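Local coordinates for protein peptidase M3B, oligoendopeptidase F (Enterococcus faecium, PDB 2QR4) that probably acts as a zinc-dependent endopeptidase that cleaves short peptides rather than folded proteins, at residues G431-T435 with V436-T440; Y501-Q504 with Y505-F509. All blocks are in the same frame, centred on the assembly; numbering follows the deposited sequence.

Contact 1. Residues G431-T435 with V436-T440; sequences GFKGT and VFRQT
The ring of Phe432 overlaps two residues of the next helical turn: a methyl of Val436 lies over one of its faces, and Phe437 CE2 approaches the CD1-CE1 side of the ring obliquely. Phe432 CE1 stands 3.7 Å from Phe437 CE2, and the two ring planes are inclined at 43°. The methyl over the face is Val436 CG1, but it is modelled closer to the ring than carbons can sit, so its exact position is doubtful. With chi1 at -165°, CG of Phe432 swings to the far side from its own N and the ring lies alongside the following turn. Flat aromatic and branched aliphatic groups suit this face of the helix, which Met563 of helix 557-579 and Val256 of helix 246-258 help to cover. The backbone here is alpha-helical with a local pi-type widening. Val436 N bonds Phe432 O at 3.0 Å in the usual i to i+4 pattern, whereas Arg438 N reaches back five residues to Lys433 O, also at 3.0 Å. Two threonines tie their hydroxyls to the chain one turn earlier. Thr435 OG1 lies beside its own N, chi1 -46°, and donates to Gly431 O at 2.9 Å, so that this oxygen takes both the amide and the hydroxyl of Thr435. Thr440 OG1 repeats the pattern at Val436 O, 2.6 Å away; a hydroxyl suits this buried place because it can bond its own helix and also meet Ser506 of helix 503-520. On the polar side, Arg438 reaches outward as an extended chain, and its NH1 forms a salt bridge with Glu489. The CG of Gln439 rests against Gly434 O at 3.3 Å.

Contact 2. Residues Y501-Q504 with Y505-F509; sequences YVFQ and YSTGF
The backbone enters the helix through i to i+3 bonds, Gln504 N to Tyr501 O and Tyr505 N to Val502 O, the latter at 3.0 Å, and runs on with i to i+4 bonds from Thr507 N to Phe503 O and from Gly508 N to Gln504 O. Tyr501 and Tyr505 form an offset edge-to-face pair: the edge of Tyr501 is directed at the face of Tyr505, with centroids 5.9 Å apart and planes at 83°. Tyr501 CE2 is 3.5 Å from Tyr505 OH, which lies at the edge of the Tyr501 ring, close to its plane. Val502 CG1 adds a looser apolar touch on Tyr505 CE2. Phe503 meets the methyl of Thr507, CD1 to CG2 3.9 Å. Thr507 has chi1 58°, which turns CG2 to this apolar neighbour and OG1 to Gln504 O, a weak bond of 3.4 Å; a residue with both a methyl and a hydroxyl fits such a mixed site. Gly508 has no side chain to press on Gln504 O. Phe503 packs on Leu252 of helix 246-258 and Ala443 of helix 418-454, while Gln504 and Thr507 touch Phe394 of helix 394-414.

Contacts 1 and 2 lie on two neighbouring helices, 418-454 and 503-520, with centres about 9 Å apart. Ser506 joins them: its OG is 2.8 Å from Thr435 O and 2.9 Å from Thr440 OG1, both probable hydrogen bonds, so a small hydroxyl meets polar groups of successive turns of the facing helix. About a turn later on helix 503-520, and a turn earlier on helix 418-454, Phe509 CE2 packs against Phe432 CD2 at 3.4 Å in an edge-to-face pair. Helix 361-379 carries the HEXXH signature of this family, and helix 394-414, touched by contact 2, probably supplies the further zinc-binding glutamate, as in relatives; the two contacts therefore probably belong to the helical catalytic domain.

Contact 1. Residues G431-T435 with V436-T440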
ATOM      1  N   GLY A 431       5.404  16.817 -30.897  1.00 43.13           N
ATOM      2  CA  GLY A 431       6.393  16.375 -29.918  1.00 38.75           C
ATOM      3  C   GLY A 431       6.511  17.387 -28.790  1.00 46.66           C
ATOM      4  O   GLY A 431       6.633  17.012 -27.624  1.00 45.13           O
ATOM      5  N   PHE A 432       6.460  18.675 -29.137  1.00 33.63           N
ATOM      6  CA  PHE A 432       6.520  19.755 -28.149  1.00 37.19           C
ATOM      7  C   PHE A 432       5.285  19.698 -27.224  1.00 45.07           C
ATOM      8  O   PHE A 432       5.408  19.804 -26.008  1.00 43.40           O
ATOM      9  CB  PHE A 432       6.612  21.096 -28.889  1.00 43.81           C
ATOM     10  CG  PHE A 432       7.046  22.271 -28.032  1.00 38.58           C
ATOM     11  CD1 PHE A 432       6.254  22.734 -26.995  1.00 33.36           C
ATOM     12  CD2 PHE A 432       8.211  22.961 -28.330  1.00 41.59           C
ATOM     13  CE1 PHE A 432       6.634  23.831 -26.241  1.00 31.21           C
ATOM     14  CE2 PHE A 432       8.600  24.058 -27.589  1.00 42.22           C
ATOM     15  CZ  PHE A 432       7.811  24.494 -26.539  1.00 39.07           C
ATOM     16  N   LYS A 433       4.093  19.502 -27.786  1.00 38.62           N
ATOM     17  CA  LYS A 433       2.906  19.371 -26.945  1.00 42.28           C
ATOM     18  C   LYS A 433       3.064  18.252 -25.886  1.00 37.24           C
ATOM     19  O   LYS A 433       2.685  18.421 -24.722  1.00 50.58           O
ATOM     20  CB  LYS A 433       1.625  19.156 -27.781  1.00 45.15           C
ATOM     21  CG  LYS A 433       0.403  18.650 -26.957  1.00 38.06           C
ATOM     22  CD  LYS A 433      -0.612  17.892 -27.820  1.00 57.86           C
ATOM     23  CE  LYS A 433      -0.656  16.380 -27.529  1.00 64.96           C
ATOM     24  NZ  LYS A 433      -1.305  16.018 -26.204  1.00 68.05           N
ATOM     25  N   GLY A 434       3.606  17.113 -26.288  1.00 42.77           N
ATOM     26  CA  GLY A 434       3.701  15.974 -25.371  1.00 35.12           C
ATOM     27  C   GLY A 434       4.839  16.070 -24.365  1.00 45.13           C
ATOM     28  O   GLY A 434       4.716  15.619 -23.225  1.00 55.14           O
ATOM     29  N   THR A 435       5.956  16.658 -24.773  1.00 38.77           N
ATOM     30  CA  THR A 435       7.139  16.615 -23.948  1.00 41.89           C
ATOM     31  C   THR A 435       7.278  17.850 -23.060  1.00 49.60           C
ATOM     32  O   THR A 435       7.820  17.756 -21.962  1.00 47.03           O
ATOM     33  CB  THR A 435       8.375  16.431 -24.801  1.00 40.92           C
ATOM     34  OG1 THR A 435       8.105  15.397 -25.745  1.00 46.31           O
ATOM     35  CG2 THR A 435       9.574  16.030 -23.948  1.00 37.23           C
ATOM     36  N   VAL A 436       6.793  19.007 -23.500  1.00 39.87           N
ATOM     37  CA  VAL A 436       6.821  20.134 -22.568  1.00 47.12           C
ATOM     38  C   VAL A 436       5.510  20.396 -21.838  1.00 46.61           C
ATOM     39  O   VAL A 436       5.493  20.372 -20.612  1.00 48.82           O
ATOM     40  CB  VAL A 436       7.518  21.407 -23.108  1.00 45.53           C
ATOM     41  CG1 VAL A 436       7.658  21.364 -24.590  1.00 59.81           C
ATOM     42  CG2 VAL A 436       6.834  22.670 -22.617  1.00 44.56           C
ATOM     43  N   PHE A 437       4.422  20.602 -22.581  1.00 38.35           N
ATOM     44  CA  PHE A 437       3.144  20.951 -21.976  1.00 46.04           C
ATOM     45  C   PHE A 437       2.570  19.820 -21.119  1.00 46.61           C
ATOM     46  O   PHE A 437       2.232  20.026 -19.946  1.00 47.77           O
ATOM     47  CB  PHE A 437       2.128  21.439 -23.035  1.00 40.40           C
ATOM     48  CG  PHE A 437       2.396  22.838 -23.514  1.00 37.72           C
ATOM     49  CD1 PHE A 437       2.205  23.924 -22.664  1.00 42.53           C
ATOM     50  CD2 PHE A 437       2.878  23.070 -24.803  1.00 31.09           C
ATOM     51  CE1 PHE A 437       2.487  25.236 -23.094  1.00 40.00           C
ATOM     52  CE2 PHE A 437       3.144  24.377 -25.247  1.00 37.54           C
ATOM     53  CZ  PHE A 437       2.947  25.458 -24.383  1.00 31.98           C
ATOM     54  N   ARG A 438       2.472  18.631 -21.695  1.00 35.90           N
ATOM     55  CA  ARG A 438       1.865  17.497 -20.998  1.00 39.30           C
ATOM     56  C   ARG A 438       2.714  17.025 -19.793  1.00 44.05           C
ATOM     57  O   ARG A 438       2.202  16.851 -18.685  1.00 47.14           O
ATOM     58  CB  ARG A 438       1.590  16.380 -22.002  1.00 36.84           C
ATOM     59  CG  ARG A 438       0.935  15.120 -21.459  1.00 47.93           C
ATOM     60  CD  ARG A 438       0.261  14.359 -22.616  1.00 52.26           C
ATOM     61  NE  ARG A 438      -0.060  12.966 -22.297  1.00 55.51           N
ATOM     62  CZ  ARG A 438      -1.101  12.579 -21.553  1.00 62.20           C
ATOM     63  NH1 ARG A 438      -1.293  11.293 -21.324  1.00 54.72           N
ATOM     64  NH2 ARG A 438      -1.943  13.467 -21.016  1.00 42.24           N
ATOM     65  N   GLN A 439       4.017  16.864 -19.990  1.00 39.51           N
ATOM     66  CA  GLN A 439       4.870  16.450 -18.887  1.00 36.52           C
ATOM     67  C   GLN A 439       4.907  17.515 -17.805  1.00 40.07           C
ATOM     68  O   GLN A 439       4.910  17.208 -16.606  1.00 42.59           O
ATOM     69  CB  GLN A 439       6.267  16.101 -19.370  1.00 33.55           C
ATOM     70  CG  GLN A 439       6.283  14.975 -20.428  1.00 33.99           C
ATOM     71  CD  GLN A 439       5.433  13.759 -20.026  1.00 42.40           C
ATOM     72  OE1 GLN A 439       4.665  13.243 -20.830  1.00 54.07           O
ATOM     73  NE2 GLN A 439       5.591  13.292 -18.792  1.00 51.33           N
ATOM     74  N   THR A 440       4.889  18.775 -18.212  1.00 36.27           N
ATOM     75  CA  THR A 440       4.861  19.835 -17.220  1.00 44.44           C
ATOM     76  C   THR A 440       3.529  19.878 -16.462  1.00 40.80           C
ATOM     77  O   THR A 440       3.513  20.134 -15.263  1.00 44.48           O
ATOM     78  CB  THR A 440       5.191  21.172 -17.839  1.00 44.67           C
ATOM     79  OG1 THR A 440       6.528  21.103 -18.340  1.00 44.75           O
ATOM     80  CG2 THR A 440       5.094  22.287 -16.798  1.00 32.35           C
TER

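Contact 2. Residues Y501-Q504 with Y505-F509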
ATOM      1  N   TYR A 501      10.021  12.940 -11.058  1.00 42.81           N
ATOM      2  CA  TYR A 501      10.786  12.490 -12.197  1.00 38.01           C
ATOM      3  C   TYR A 501      10.372  13.190 -13.492  1.00 44.38           C
ATOM      4  O   TYR A 501      11.238  13.632 -14.252  1.00 46.64           O
ATOM      5  CB  TYR A 501      10.596  10.993 -12.331  1.00 44.11           C
ATOM      6  CG  TYR A 501      11.358  10.311 -13.424  1.00 45.38           C
ATOM      7  CD1 TYR A 501      12.641   9.850 -13.204  1.00 52.24           C
ATOM      8  CD2 TYR A 501      10.766  10.057 -14.653  1.00 48.26           C
ATOM      9  CE1 TYR A 501      13.338   9.181 -14.183  1.00 64.70           C
ATOM     10  CE2 TYR A 501      11.445   9.388 -15.645  1.00 57.38           C
ATOM     11  CZ  TYR A 501      12.739   8.948 -15.405  1.00 64.65           C
ATOM     12  OH  TYR A 501      13.445   8.275 -16.378  1.00 59.48           O
ATOM     13  N   VAL A 502       9.064  13.314 -13.731  1.00 35.86           N
ATOM     14  CA  VAL A 502       8.573  13.783 -15.045  1.00 45.64           C
ATOM     15  C   VAL A 502       9.020  15.167 -15.522  1.00 37.49           C
ATOM     16  O   VAL A 502       9.129  15.372 -16.724  1.00 45.05           O
ATOM     17  CB  VAL A 502       7.031  13.746 -15.166  1.00 44.04           C
ATOM     18  CG1 VAL A 502       6.545  12.338 -15.287  1.00 48.29           C
ATOM     19  CG2 VAL A 502       6.389  14.469 -14.001  1.00 46.51           C
ATOM     20  N   PHE A 503       9.259  16.113 -14.615  1.00 39.33           N
ATOM     21  CA  PHE A 503       9.608  17.468 -15.054  1.00 41.94           C
ATOM     22  C   PHE A 503      10.869  17.457 -15.883  1.00 44.79           C
ATOM     23  O   PHE A 503      11.104  18.362 -16.682  1.00 44.41           O
ATOM     24  CB  PHE A 503       9.775  18.438 -13.886  1.00 43.34           C
ATOM     25  CG  PHE A 503      11.114  18.364 -13.198  1.00 37.80           C
ATOM     26  CD1 PHE A 503      12.059  19.370 -13.382  1.00 42.70           C
ATOM     27  CD2 PHE A 503      11.414  17.315 -12.322  1.00 39.02           C
ATOM     28  CE1 PHE A 503      13.304  19.317 -12.723  1.00 43.17           C
ATOM     29  CE2 PHE A 503      12.641  17.247 -11.659  1.00 31.45           C
ATOM     30  CZ  PHE A 503      13.597  18.241 -11.862  1.00 43.06           C
ATOM     31  N   GLN A 504      11.688  16.432 -15.696  1.00 32.51           N
ATOM     32  CA  GLN A 504      12.947  16.379 -16.422  1.00 43.53           C
ATOM     33  C   GLN A 504      12.764  16.200 -17.924  1.00 47.73           C
ATOM     34  O   GLN A 504      13.642  16.573 -18.701  1.00 47.19           O
ATOM     35  CB  GLN A 504      13.877  15.324 -15.826  1.00 38.02           C
ATOM     36  CG  GLN A 504      14.501  15.818 -14.531  1.00 61.52           C
ATOM     37  CD  GLN A 504      15.191  14.734 -13.735  1.00 69.80           C
ATOM     38  OE1 GLN A 504      14.544  13.840 -13.183  1.00 58.80           O
ATOM     39  NE2 GLN A 504      16.515  14.822 -13.654  1.00 70.53           N
ATOM     40  N   TYR A 505      11.625  15.652 -18.338  1.00 37.93           N
ATOM     41  CA  TYR A 505      11.357  15.543 -19.766  1.00 45.96           C
ATOM     42  C   TYR A 505      11.291  16.936 -20.387  1.00 38.00           C
ATOM     43  O   TYR A 505      11.810  17.156 -21.459  1.00 44.86           O
ATOM     44  CB  TYR A 505      10.047  14.804 -20.047  1.00 40.89           C
ATOM     45  CG  TYR A 505      10.060  13.328 -19.730  1.00 43.84           C
ATOM     46  CD1 TYR A 505      10.928  12.457 -20.365  1.00 42.91           C
ATOM     47  CD2 TYR A 505       9.169  12.803 -18.818  1.00 46.71           C
ATOM     48  CE1 TYR A 505      10.916  11.095 -20.070  1.00 48.68           C
ATOM     49  CE2 TYR A 505       9.147  11.464 -18.527  1.00 33.92           C
ATOM     50  CZ  TYR A 505      10.005  10.615 -19.140  1.00 46.35           C
ATOM     51  OH  TYR A 505       9.939   9.288 -18.784  1.00 51.12           O
ATOM     52  N   SER A 506      10.654  17.868 -19.691  1.00 35.86           N
ATOM     53  CA  SER A 506      10.408  19.203 -20.225  1.00 44.86           C
ATOM     54  C   SER A 506      11.621  20.126 -20.154  1.00 45.07           C
ATOM     55  O   SER A 506      11.813  20.971 -21.031  1.00 47.00           O
ATOM     56  CB  SER A 506       9.236  19.843 -19.487  1.00 40.62           C
ATOM     57  OG  SER A 506       8.167  18.929 -19.399  1.00 46.27           O
ATOM     58  N   THR A 507      12.421  19.994 -19.101  1.00 37.41           N
ATOM     59  CA  THR A 507      13.614  20.831 -18.962  1.00 35.90           C
ATOM     60  C   THR A 507      14.650  20.359 -19.959  1.00 33.65           C
ATOM     61  O   THR A 507      15.354  21.167 -20.579  1.00 36.30           O
ATOM     62  CB  THR A 507      14.214  20.800 -17.532  1.00 37.06           C
ATOM     63  OG1 THR A 507      14.550  19.459 -17.175  1.00 42.11           O
ATOM     64  CG2 THR A 507      13.217  21.327 -16.526  1.00 34.72           C
ATOM     65  N   GLY A 508      14.712  19.040 -20.127  1.00 34.00           N
ATOM     66  CA  GLY A 508      15.637  18.414 -21.062  1.00 36.71           C
ATOM     67  C   GLY A 508      15.333  18.780 -22.497  1.00 38.91           C
ATOM     68  O   GLY A 508      16.238  19.106 -23.263  1.00 40.22           O
ATOM     69  N   PHE A 509      14.056  18.727 -22.856  1.00 40.43           N
ATOM     70  CA  PHE A 509      13.613  19.092 -24.196  1.00 42.35           C
ATOM     71  C   PHE A 509      13.963  20.546 -24.502  1.00 44.58           C
ATOM     72  O   PHE A 509      14.478  20.863 -25.576  1.00 42.30           O
ATOM     73  CB  PHE A 509      12.102  18.897 -24.308  1.00 39.30           C
ATOM     74  CG  PHE A 509      11.532  19.286 -25.646  1.00 39.10           C
ATOM     75  CD1 PHE A 509      11.227  18.318 -26.592  1.00 42.05           C
ATOM     76  CD2 PHE A 509      11.289  20.618 -25.951  1.00 41.97           C
ATOM     77  CE1 PHE A 509      10.691  18.669 -27.826  1.00 46.02           C
ATOM     78  CE2 PHE A 509      10.757  20.978 -27.182  1.00 40.93           C
ATOM     79  CZ  PHE A 509      10.451  20.003 -28.118  1.00 40.26           C
TER